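Local coordinates for malate dehydrogenase (PDB 6UM4), which probably catalyses the reversible, NAD-dependent oxidation of malate to oxaloacetate, at residues Ser112-Ile117 / Ala336-Ile340; Pro97-Ser103 / Ala174-Leu180; Gln127-Leu133 / Leu157-Leu163; Val217-Ile221 / His342-Val347. All coordinates share one frame; numbering follows the deposited sequence.

Contact 1: residues Ser112-Ile117 / Ala336-Ile340; sequences SLLFRI and ADAAI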
# COMPACT_ATOMS: atom_id res chain seq x y z
N SER A 112 2.69 -4.15 -2.63
CA SER A 112 1.87 -2.96 -2.46
C SER A 112 0.46 -3.14 -3.00
O SER A 112 -0.49 -2.60 -2.42
CB SER A 112 2.54 -1.74 -3.11
OG SER A 112 3.70 -1.36 -2.39
N LEU A 113 0.30 -3.90 -4.09
CA LEU A 113 -1.00 -4.02 -4.73
C LEU A 113 -2.03 -4.74 -3.86
O LEU A 113 -3.19 -4.32 -3.75
CB LEU A 113 -0.84 -4.77 -6.05
CG LEU A 113 -2.15 -4.95 -6.80
CD1 LEU A 113 -2.41 -3.70 -7.61
CD2 LEU A 113 -2.07 -6.16 -7.69
N LEU A 114 -1.65 -5.88 -3.28
CA LEU A 114 -2.68 -6.76 -2.74
C LEU A 114 -3.39 -6.11 -1.55
O LEU A 114 -4.61 -6.26 -1.40
CB LEU A 114 -2.05 -8.10 -2.36
CG LEU A 114 -1.47 -8.88 -3.56
CD1 LEU A 114 -0.76 -10.13 -3.05
CD2 LEU A 114 -2.51 -9.22 -4.63
N PHE A 115 -2.65 -5.36 -0.72
CA PHE A 115 -3.28 -4.70 0.43
C PHE A 115 -4.25 -3.61 -0.01
O PHE A 115 -5.26 -3.38 0.67
CB PHE A 115 -2.22 -4.12 1.39
CG PHE A 115 -1.54 -5.14 2.28
CD1 PHE A 115 -1.93 -5.32 3.59
CD2 PHE A 115 -0.52 -5.95 1.78
CE1 PHE A 115 -1.32 -6.27 4.40
CE2 PHE A 115 0.08 -6.90 2.55
CZ PHE A 115 -0.32 -7.07 3.88
N ARG A 116 -4.00 -2.96 -1.15
CA ARG A 116 -4.90 -1.95 -1.67
C ARG A 116 -5.99 -2.56 -2.54
O ARG A 116 -6.86 -1.84 -3.05
CB ARG A 116 -4.10 -0.89 -2.47
CG ARG A 116 -3.12 -0.14 -1.55
CD ARG A 116 -2.28 0.88 -2.29
NE ARG A 116 -3.10 2.00 -2.72
CZ ARG A 116 -2.68 2.99 -3.50
NH1 ARG A 116 -1.44 3.00 -3.95
NH2 ARG A 116 -3.51 3.97 -3.83
N ILE A 117 -5.97 -3.88 -2.70
CA ILE A 117 -7.17 -4.61 -3.09
C ILE A 117 -7.95 -5.05 -1.85
O ILE A 117 -9.15 -4.79 -1.73
CB ILE A 117 -6.78 -5.82 -3.96
CG1 ILE A 117 -6.17 -5.36 -5.29
CG2 ILE A 117 -8.01 -6.68 -4.28
CD1 ILE A 117 -5.56 -6.53 -6.03
N ALA A 336 2.27 -0.38 -8.58
CA ALA A 336 1.09 -0.95 -7.92
C ALA A 336 -0.01 0.09 -7.82
O ALA A 336 -1.18 -0.20 -8.09
CB ALA A 336 1.45 -1.49 -6.53
N ASP A 337 0.35 1.34 -7.47
CA ASP A 337 -0.63 2.42 -7.42
C ASP A 337 -1.32 2.63 -8.77
O ASP A 337 -2.54 2.83 -8.83
CB ASP A 337 0.04 3.71 -6.98
CG ASP A 337 -0.93 4.87 -6.96
OD1 ASP A 337 -1.68 5.01 -5.97
OD2 ASP A 337 -0.93 5.65 -7.95
N ALA A 338 -0.55 2.64 -9.86
CA ALA A 338 -1.16 2.79 -11.19
C ALA A 338 -2.09 1.63 -11.51
O ALA A 338 -3.14 1.83 -12.15
CB ALA A 338 -0.06 2.90 -12.24
N ALA A 339 -1.72 0.41 -11.13
CA ALA A 339 -2.61 -0.74 -11.36
C ALA A 339 -3.90 -0.60 -10.57
O ALA A 339 -4.99 -0.84 -11.09
CB ALA A 339 -1.92 -2.06 -10.99
N ILE A 340 -3.81 -0.21 -9.30
CA ILE A 340 -5.04 0.04 -8.55
C ILE A 340 -5.89 1.08 -9.29
O ILE A 340 -7.08 0.86 -9.54
CB ILE A 340 -4.71 0.49 -7.12
CG1 ILE A 340 -4.04 -0.65 -6.34
CG2 ILE A 340 -5.99 0.88 -6.39
CD1 ILE A 340 -4.93 -1.88 -6.11

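Contact 2: residues Pro97-Ser103 / Ala174-Leu180; sequences PVTITVS and ADYAILL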
# COMPACT_ATOMS: atom_id res chain seq x y z
N PRO A 97 -19.45 -11.74 -3.73
CA PRO A 97 -18.00 -11.62 -3.92
C PRO A 97 -17.57 -11.74 -5.37
O PRO A 97 -18.23 -12.38 -6.19
CB PRO A 97 -17.44 -12.77 -3.07
CG PRO A 97 -18.54 -13.76 -2.99
CD PRO A 97 -19.81 -12.96 -2.97
N VAL A 98 -16.45 -11.09 -5.69
CA VAL A 98 -15.77 -11.27 -6.96
C VAL A 98 -14.41 -11.90 -6.70
O VAL A 98 -13.85 -11.80 -5.60
CB VAL A 98 -15.62 -9.94 -7.73
CG1 VAL A 98 -16.98 -9.30 -7.95
CG2 VAL A 98 -14.68 -9.00 -6.95
N THR A 99 -13.87 -12.55 -7.72
CA THR A 99 -12.60 -13.27 -7.66
C THR A 99 -11.54 -12.56 -8.51
O THR A 99 -11.78 -12.29 -9.70
CB THR A 99 -12.80 -14.70 -8.17
OG1 THR A 99 -13.68 -15.38 -7.29
CG2 THR A 99 -11.48 -15.45 -8.22
N ILE A 100 -10.37 -12.29 -7.92
CA ILE A 100 -9.29 -11.60 -8.61
C ILE A 100 -8.06 -12.50 -8.62
O ILE A 100 -7.56 -12.88 -7.56
CB ILE A 100 -8.94 -10.26 -7.94
CG1 ILE A 100 -10.19 -9.42 -7.68
CG2 ILE A 100 -7.97 -9.46 -8.80
CD1 ILE A 100 -10.06 -8.57 -6.38
N THR A 101 -7.54 -12.80 -9.81
CA THR A 101 -6.30 -13.56 -9.94
C THR A 101 -5.13 -12.61 -10.13
O THR A 101 -5.17 -11.74 -11.00
CB THR A 101 -6.37 -14.53 -11.13
OG1 THR A 101 -7.53 -15.36 -10.99
CG2 THR A 101 -5.13 -15.40 -11.19
N VAL A 102 -4.06 -12.79 -9.35
CA VAL A 102 -2.87 -11.95 -9.45
C VAL A 102 -1.67 -12.87 -9.63
O VAL A 102 -1.43 -13.74 -8.78
CB VAL A 102 -2.67 -11.03 -8.23
CG1 VAL A 102 -1.41 -10.19 -8.42
CG2 VAL A 102 -3.88 -10.12 -8.03
N SER A 103 -0.95 -12.71 -10.73
CA SER A 103 0.29 -13.44 -10.95
C SER A 103 1.46 -12.64 -10.37
O SER A 103 1.31 -11.51 -9.91
CB SER A 103 0.48 -13.73 -12.44
OG SER A 103 0.75 -12.53 -13.15
N ALA A 174 -12.21 -16.57 -12.33
CA ALA A 174 -11.72 -15.21 -12.23
C ALA A 174 -12.72 -14.23 -12.83
O ALA A 174 -13.25 -14.45 -13.92
CB ALA A 174 -10.37 -15.07 -12.92
N ASP A 175 -13.01 -13.17 -12.08
CA ASP A 175 -13.72 -12.01 -12.61
C ASP A 175 -12.75 -10.94 -13.06
O ASP A 175 -13.09 -10.13 -13.93
CB ASP A 175 -14.66 -11.40 -11.57
CG ASP A 175 -15.73 -12.34 -11.15
OD1 ASP A 175 -16.49 -12.80 -12.03
OD2 ASP A 175 -15.81 -12.61 -9.93
N TYR A 176 -11.57 -10.93 -12.45
CA TYR A 176 -10.52 -9.97 -12.71
C TYR A 176 -9.19 -10.70 -12.70
O TYR A 176 -9.00 -11.65 -11.93
CB TYR A 176 -10.52 -8.87 -11.65
CG TYR A 176 -11.82 -8.12 -11.57
CD1 TYR A 176 -12.17 -7.18 -12.52
CD2 TYR A 176 -12.71 -8.37 -10.56
CE1 TYR A 176 -13.38 -6.49 -12.45
CE2 TYR A 176 -13.92 -7.69 -10.47
CZ TYR A 176 -14.25 -6.75 -11.42
OH TYR A 176 -15.45 -6.09 -11.33
N ALA A 177 -8.27 -10.25 -13.54
CA ALA A 177 -6.92 -10.78 -13.49
C ALA A 177 -5.94 -9.63 -13.70
O ALA A 177 -6.08 -8.84 -14.64
CB ALA A 177 -6.70 -11.89 -14.52
N ILE A 178 -4.95 -9.54 -12.82
CA ILE A 178 -3.88 -8.55 -12.92
C ILE A 178 -2.59 -9.33 -13.12
O ILE A 178 -2.20 -10.14 -12.26
CB ILE A 178 -3.80 -7.64 -11.68
CG1 ILE A 178 -5.10 -6.85 -11.55
CG2 ILE A 178 -2.61 -6.67 -11.79
CD1 ILE A 178 -5.18 -6.03 -10.29
N LEU A 179 -1.96 -9.15 -14.28
CA LEU A 179 -0.85 -10.00 -14.69
C LEU A 179 0.45 -9.24 -14.48
O LEU A 179 0.87 -8.46 -15.34
CB LEU A 179 -1.04 -10.43 -16.14
CG LEU A 179 -2.37 -11.15 -16.28
CD1 LEU A 179 -2.53 -11.81 -17.63
CD2 LEU A 179 -2.51 -12.18 -15.13
N LEU A 180 1.09 -9.49 -13.32
CA LEU A 180 2.37 -8.90 -12.97
C LEU A 180 3.52 -9.79 -13.37
O LEU A 180 4.62 -9.29 -13.63
CB LEU A 180 2.44 -8.64 -11.46
CG LEU A 180 1.29 -7.87 -10.82
CD1 LEU A 180 1.44 -7.84 -9.29
CD2 LEU A 180 1.25 -6.45 -11.37

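Contact 3: residues Gln127-Leu133 / Leu157-Leu163; sequences QPVKLRL and LLEEIYL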
# COMPACT_ATOMS: atom_id res chain seq x y z
N GLN A 127 -17.55 -4.28 -1.69
CA GLN A 127 -17.33 -5.38 -2.64
C GLN A 127 -16.37 -6.40 -2.06
O GLN A 127 -15.14 -6.21 -2.13
CB GLN A 127 -16.79 -4.84 -3.97
CG GLN A 127 -16.50 -5.92 -5.00
CD GLN A 127 -17.73 -6.73 -5.31
OE1 GLN A 127 -18.64 -6.26 -5.98
NE2 GLN A 127 -17.77 -7.96 -4.82
N PRO A 128 -16.86 -7.51 -1.50
CA PRO A 128 -15.97 -8.56 -1.00
C PRO A 128 -15.11 -9.15 -2.10
O PRO A 128 -15.53 -9.27 -3.25
CB PRO A 128 -16.94 -9.61 -0.44
CG PRO A 128 -18.21 -8.88 -0.19
CD PRO A 128 -18.28 -7.82 -1.25
N VAL A 129 -13.90 -9.57 -1.73
CA VAL A 129 -12.93 -10.03 -2.71
C VAL A 129 -12.36 -11.38 -2.31
O VAL A 129 -12.25 -11.71 -1.12
CB VAL A 129 -11.80 -9.01 -2.92
CG1 VAL A 129 -12.35 -7.75 -3.51
CG2 VAL A 129 -11.12 -8.69 -1.60
N LYS A 130 -12.05 -12.18 -3.32
CA LYS A 130 -11.29 -13.41 -3.20
C LYS A 130 -10.06 -13.30 -4.07
O LYS A 130 -10.16 -12.97 -5.26
CB LYS A 130 -12.12 -14.62 -3.61
CG LYS A 130 -13.39 -14.82 -2.79
CD LYS A 130 -14.13 -16.07 -3.22
CE LYS A 130 -15.43 -16.21 -2.43
NZ LYS A 130 -16.08 -17.52 -2.69
N LEU A 131 -8.90 -13.57 -3.49
CA LEU A 131 -7.63 -13.46 -4.19
C LEU A 131 -7.14 -14.85 -4.56
O LEU A 131 -7.06 -15.74 -3.70
CB LEU A 131 -6.60 -12.75 -3.32
CG LEU A 131 -6.79 -11.25 -3.10
CD1 LEU A 131 -5.77 -10.73 -2.08
CD2 LEU A 131 -6.64 -10.55 -4.41
N ARG A 132 -6.82 -15.04 -5.83
CA ARG A 132 -6.16 -16.25 -6.29
C ARG A 132 -4.77 -15.83 -6.73
O ARG A 132 -4.61 -15.17 -7.77
CB ARG A 132 -6.96 -16.91 -7.41
CG ARG A 132 -8.36 -17.38 -6.96
CD ARG A 132 -9.11 -18.13 -8.07
NE ARG A 132 -8.67 -19.51 -8.20
CZ ARG A 132 -9.14 -20.52 -7.45
NH1 ARG A 132 -9.91 -20.25 -6.40
NH2 ARG A 132 -8.71 -21.76 -7.65
N LEU A 133 -3.78 -16.24 -5.96
CA LEU A 133 -2.42 -15.73 -6.07
C LEU A 133 -1.55 -16.77 -6.76
O LEU A 133 -1.44 -17.90 -6.28
CB LEU A 133 -1.85 -15.43 -4.68
CG LEU A 133 -2.67 -14.45 -3.85
CD1 LEU A 133 -1.96 -14.16 -2.52
CD2 LEU A 133 -2.87 -13.16 -4.67
N LEU A 157 -13.21 -7.49 4.00
CA LEU A 157 -13.64 -7.76 2.63
C LEU A 157 -12.94 -8.96 2.01
O LEU A 157 -13.41 -9.47 0.99
CB LEU A 157 -13.41 -6.53 1.76
CG LEU A 157 -14.29 -5.31 2.05
CD1 LEU A 157 -13.87 -4.08 1.24
CD2 LEU A 157 -15.78 -5.61 1.83
N LEU A 158 -11.83 -9.42 2.59
CA LEU A 158 -11.02 -10.49 2.00
C LEU A 158 -11.61 -11.83 2.43
O LEU A 158 -11.33 -12.34 3.51
CB LEU A 158 -9.57 -10.36 2.43
CG LEU A 158 -8.57 -11.26 1.73
CD1 LEU A 158 -8.78 -11.21 0.21
CD2 LEU A 158 -7.21 -10.75 2.08
N GLU A 159 -12.42 -12.41 1.55
CA GLU A 159 -13.16 -13.62 1.90
C GLU A 159 -12.32 -14.88 1.72
O GLU A 159 -12.59 -15.89 2.39
CB GLU A 159 -14.44 -13.72 1.06
CG GLU A 159 -15.69 -13.96 1.89
CD GLU A 159 -16.72 -12.87 1.71
OE1 GLU A 159 -17.39 -12.86 0.66
OE2 GLU A 159 -16.84 -12.01 2.61
N GLU A 160 -11.32 -14.85 0.86
CA GLU A 160 -10.51 -16.03 0.62
C GLU A 160 -9.18 -15.60 0.04
O GLU A 160 -9.10 -14.62 -0.70
CB GLU A 160 -11.20 -17.01 -0.34
CG GLU A 160 -10.49 -18.35 -0.44
CD GLU A 160 -10.94 -19.20 -1.63
OE1 GLU A 160 -11.91 -18.82 -2.32
OE2 GLU A 160 -10.34 -20.28 -1.83
N ILE A 161 -8.13 -16.35 0.38
CA ILE A 161 -6.82 -16.24 -0.28
C ILE A 161 -6.44 -17.65 -0.72
O ILE A 161 -6.18 -18.52 0.12
CB ILE A 161 -5.75 -15.66 0.65
CG1 ILE A 161 -6.18 -14.31 1.22
CG2 ILE A 161 -4.44 -15.51 -0.12
CD1 ILE A 161 -5.24 -13.78 2.31
N TYR A 162 -6.38 -17.88 -2.03
CA TYR A 162 -6.00 -19.17 -2.59
C TYR A 162 -4.63 -19.03 -3.26
O TYR A 162 -4.40 -18.07 -4.00
CB TYR A 162 -7.05 -19.65 -3.59
CG TYR A 162 -6.69 -20.96 -4.29
CD1 TYR A 162 -6.93 -22.19 -3.68
CD2 TYR A 162 -6.13 -20.95 -5.56
CE1 TYR A 162 -6.61 -23.39 -4.33
CE2 TYR A 162 -5.80 -22.13 -6.21
CZ TYR A 162 -6.04 -23.35 -5.59
OH TYR A 162 -5.71 -24.52 -6.26
N LEU A 163 -3.74 -19.98 -2.99
CA LEU A 163 -2.36 -19.96 -3.48
C LEU A 163 -2.12 -21.11 -4.45
O LEU A 163 -2.55 -22.24 -4.18
CB LEU A 163 -1.36 -20.10 -2.33
CG LEU A 163 -1.52 -19.29 -1.05
CD1 LEU A 163 -0.34 -19.60 -0.16
CD2 LEU A 163 -1.60 -17.82 -1.35
O HOH W 1 -15.05 -19.32 -1.35
O HOH W 2 -11.11 -18.08 -5.20
O HOH W 3 -12.10 -21.09 -3.91

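Contact 4: residues Val217-Ile221 / His342-Val347; sequences VLVLI and HMHDWV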
# COMPACT_ATOMS: atom_id res chain seq x y z
N VAL A 217 -14.61 -11.49 -17.65
CA VAL A 217 -13.38 -11.19 -16.93
C VAL A 217 -12.69 -9.98 -17.56
O VAL A 217 -12.68 -9.79 -18.79
CB VAL A 217 -12.45 -12.42 -16.91
CG1 VAL A 217 -12.14 -12.87 -18.33
CG2 VAL A 217 -11.16 -12.11 -16.14
N LEU A 218 -12.15 -9.11 -16.71
CA LEU A 218 -11.31 -8.01 -17.15
C LEU A 218 -9.87 -8.35 -16.78
O LEU A 218 -9.61 -8.77 -15.65
CB LEU A 218 -11.73 -6.67 -16.52
CG LEU A 218 -13.20 -6.27 -16.74
CD1 LEU A 218 -13.50 -4.95 -16.06
CD2 LEU A 218 -13.55 -6.20 -18.27
N VAL A 219 -8.97 -8.21 -17.76
CA VAL A 219 -7.58 -8.62 -17.63
C VAL A 219 -6.69 -7.40 -17.81
O VAL A 219 -6.75 -6.73 -18.86
CB VAL A 219 -7.20 -9.71 -18.65
CG1 VAL A 219 -5.78 -10.16 -18.42
CG2 VAL A 219 -8.15 -10.89 -18.59
N LEU A 220 -5.83 -7.13 -16.83
CA LEU A 220 -4.87 -6.04 -16.90
C LEU A 220 -3.48 -6.64 -16.98
O LEU A 220 -3.10 -7.45 -16.13
CB LEU A 220 -5.00 -5.12 -15.68
CG LEU A 220 -3.87 -4.08 -15.55
CD1 LEU A 220 -3.84 -3.18 -16.79
CD2 LEU A 220 -4.02 -3.28 -14.28
N ILE A 221 -2.73 -6.28 -18.01
CA ILE A 221 -1.35 -6.74 -18.18
C ILE A 221 -0.42 -5.63 -17.70
O ILE A 221 -0.46 -4.51 -18.20
CB ILE A 221 -1.04 -7.10 -19.64
CG1 ILE A 221 -1.57 -8.50 -20.01
CG2 ILE A 221 0.47 -7.08 -19.87
CD1 ILE A 221 -3.06 -8.57 -20.27
N HIS A 342 -5.83 1.98 -12.48
CA HIS A 342 -6.32 1.45 -13.75
C HIS A 342 -7.54 0.56 -13.54
O HIS A 342 -8.57 0.73 -14.21
CB HIS A 342 -5.20 0.69 -14.46
CG HIS A 342 -5.63 0.02 -15.74
ND1 HIS A 342 -5.09 0.34 -16.97
CD2 HIS A 342 -6.54 -0.96 -15.98
CE1 HIS A 342 -5.65 -0.40 -17.91
NE2 HIS A 342 -6.53 -1.20 -17.34
N MET A 343 -7.45 -0.42 -12.63
CA MET A 343 -8.59 -1.32 -12.41
C MET A 343 -9.78 -0.57 -11.82
O MET A 343 -10.92 -0.79 -12.22
CB MET A 343 -8.19 -2.47 -11.50
CG MET A 343 -7.20 -3.40 -12.13
SD MET A 343 -7.90 -4.04 -13.64
CE MET A 343 -9.49 -4.68 -13.08
N HIS A 344 -9.51 0.30 -10.85
CA HIS A 344 -10.58 1.04 -10.20
C HIS A 344 -11.41 1.82 -11.21
O HIS A 344 -12.64 1.76 -11.20
CB HIS A 344 -9.98 1.98 -9.15
CG HIS A 344 -10.98 2.96 -8.61
ND1 HIS A 344 -11.32 4.11 -9.29
CD2 HIS A 344 -11.75 2.92 -7.50
CE1 HIS A 344 -12.24 4.76 -8.60
NE2 HIS A 344 -12.52 4.06 -7.51
N ASP A 345 -10.73 2.60 -12.07
CA ASP A 345 -11.42 3.37 -13.11
C ASP A 345 -12.11 2.45 -14.13
O ASP A 345 -13.22 2.75 -14.59
CB ASP A 345 -10.42 4.31 -13.79
CG ASP A 345 -9.85 5.37 -12.82
OD1 ASP A 345 -10.33 5.46 -11.67
OD2 ASP A 345 -8.93 6.13 -13.22
N TRP A 346 -11.47 1.34 -14.50
CA TRP A 346 -12.09 0.40 -15.44
C TRP A 346 -13.44 -0.08 -14.92
O TRP A 346 -14.42 -0.16 -15.68
CB TRP A 346 -11.15 -0.80 -15.66
CG TRP A 346 -11.33 -1.56 -16.97
CD1 TRP A 346 -12.27 -1.36 -17.94
CD2 TRP A 346 -10.50 -2.65 -17.44
NE1 TRP A 346 -12.08 -2.24 -18.98
CE2 TRP A 346 -10.99 -3.04 -18.71
CE3 TRP A 346 -9.38 -3.32 -16.91
CZ2 TRP A 346 -10.42 -4.07 -19.46
CZ3 TRP A 346 -8.80 -4.34 -17.66
CH2 TRP A 346 -9.34 -4.72 -18.92
N VAL A 347 -13.52 -0.38 -13.62
CA VAL A 347 -14.72 -0.94 -13.01
C VAL A 347 -15.70 0.14 -12.56
O VAL A 347 -16.91 -0.01 -12.73
CB VAL A 347 -14.31 -1.85 -11.83
CG1 VAL A 347 -15.52 -2.30 -11.04
CG2 VAL A 347 -13.48 -3.01 -12.32

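Contact 1: residues Ser112-Ile117 / Ala336-Ile340
Leu-113 and Arg-116 of helix 108-118 meet Ala-336, Asp-337 and Ile-340 of helix 332-348, a helix-helix contact that joins the NAD-binding Rossmann domain to the C-terminal domain of this malate dehydrogenase. The axes of the two short segments run in roughly the same direction, 35° apart, and come within 9.0 Å of each other. Such closeness suits alanine: the methyl of Ala-336 sits against the backbone, with its CB 3.6 Å from the CB of Ser-112 and equally near the N of Leu-113. The tightest packing is at Ile-340, whose CD1 reaches between Leu-113 and Ile-117 and lies 3.5 Å from Leu-113 CD1, closer than carbons usually come. Leu-113 meets it because CG stands anti to the backbone N (chi1 -180°), which swings CD1 across to Ile-340 and to the methyl of Ala-339.

The other flank is polar, held by a salt bridge instead of close carbon packing; Ser-112 is the partly exposed residue. Arg-116 rests its CB against Ile-340 and, bent at chi3, carries its guanidinium on to Asp-337, while NH2 has a second carboxylate partner in Glu-121. Asp-337 in turn pairs through OD2 with Lys-341, and Asn-119 of the second subunit packs on Arg-116. Both terminal nitrogens of the guanidinium converge on one oxygen, NH1 at 2.9 Å and NH2 at 3.0 Å from Asp-337 OD1, which lies close to the guanidinium plane.

Contact 2: residues Pro97-Ser103 / Ala174-Leu180
This is a pairing of neighbouring parallel strands in the middle of the six-stranded Rossmann sheet: strand 98-102, the first in the chain, lies beside strand 176-179, the fourth, where the chain order of the sheet switches from one half to the other. Ile-100, Thr-101 and Val-102 stand opposite Tyr-176, Ala-177 and Ile-178. The ladder between them is regular, running from Thr-101 N to Tyr-176 O at 2.8 Å, from Ile-178 N to Thr-101 O at 2.9 Å and on to the bond from Ser-103 N to Ile-178 O.

At its beginning the pattern changes. Thr-99 O accepts from two successive amides, Asp-175 N at 2.8 Å and Tyr-176 N at 3.1 Å. Asp-175 also folds its carboxylate back, with CG beside its own backbone N (chi1 -63°), so that OD2 receives Thr-99 N at 2.9 Å on its anti side; OD1 is held by Asn-214.

Branched and aromatic side chains suit the face carrying Val-98, Ile-100 and Tyr-176. Val-98 CG2 meets the edge of the tyrosine ring, 3.8 Å from CE2, while Ile-100 packs on its CB. Helices 108-118 and 332-348 pack against this apolar face. On the other face small residues predominate: Thr-101 sets OG1 3.4 Å from Ala-174 CB and bonds to Ala-170 O.

Aspartate thus does the work of a backbone carbonyl: by accepting Thr-99 N, the carboxylate of Asp-175 adds one side-chain bond to the backbone ladder.

Contact 3: residues Gln127-Leu133 / Leu157-Leu163
Arg-132 and Tyr-162 form a stacked side-chain pair between the outermost strand 158-164 and its parallel neighbour 129-134. The guanidinium lies flat on one face of the ring, their planes about 15° apart, as an off-centre cation-pi stack in which NH2 comes to 3.3 Å from Tyr-162 CE2. The bend at chi3 of Arg-132 (79°) turns the group over the ring, and NH2 is also bound by Asp-169 O.

Charged groups nearby meet through water rather than directly. Water 2 accepts from Arg-132 NH1 at 2.8 Å and donates to Glu-160 OE1 at 3.1 Å. Lys-130, extended beyond CG, leaves its NZ 4.4 Å from Glu-160 OE1, beyond a salt bridge; such long charged chains suit this partly exposed face.

Apolar residues fill the other face, toward helices 108-118 and 140-151. Leu-158 CD1 reaches 3.8 Å from Leu-131 CD1 and also touches Val-129, while Leu-133 CD1 lies 3.7 Å from Ile-161 CG2.

Five backbone bonds join the segments, from that of Val-129 N to Leu-157 O (2.8 Å) through to that of Leu-133 N to Tyr-162 O. With helix 140-151 between them, the strands make the beta-alpha-beta crossover typical of a Rossmann domain.

Contact 4: residues Val217-Ile221 / His342-Val347
Leu-220 sets one methyl squarely over the imidazole of His-342, CD1 lying 3.4 Å from the ring centroid and 11° off its normal, a close CH-pi contact. CG of Leu-220 stands anti to the backbone N (chi1 170°), which sends the branched end toward the helix. CG of His-342 is likewise anti to its own N, and the ring's NE2 is bound to Thr-246 OG1, which fixes the face offered to the leucine.

Met-343 is bent at chi2 (-58°), which together with chi1 brings SD to 3.7 Å from Leu-220 CB; chi3 only turns the terminal methyl. Trp-346 lays its indole against the strand. Its six-membered ring takes Leu-218 CB over one face, 3.9 Å from the centroid, while CH2 at the ring's edge comes to 3.3 Å from Val-219 O. A broad, flat indole suits this place because it spans the gap between helix and strand: the axes of the two segments come no closer than 10.2 Å.

No hydrogen bond links the segments. Strand 218-221 lies between strands 176-179 and 245-247 in the Rossmann sheet, and segment 342-347 of helix 332-348 runs roughly antiparallel to it, also touching Tyr-176, Thr-246 and, through His-342 and Trp-346, Met-356 of strand 353-359.

How the contacts relate
Contacts 2 and 3 are adjacent strand pairs of one sheet, with centres 9 Å apart, joined where Ile-100 N lies 2.8 Å from Lys-130 O. Contact 4 continues that sheet on the other side of contact 2, Leu-179 N being 2.8 Å from Leu-220 O. Contacts 1 and 4 share helix 332-348, their centres about 12 Å apart, and together tie the C-terminal domain to the nucleotide-binding domain. Helix 108-118 of contact 1 rests on the sheet, with Ile-117 CG2 3.5 Å from Ile-100 CD1. Contacts 3 and 4 are about 17 Å apart between centres and do not touch. The C-terminal ends of such strands usually border the NAD site in this family.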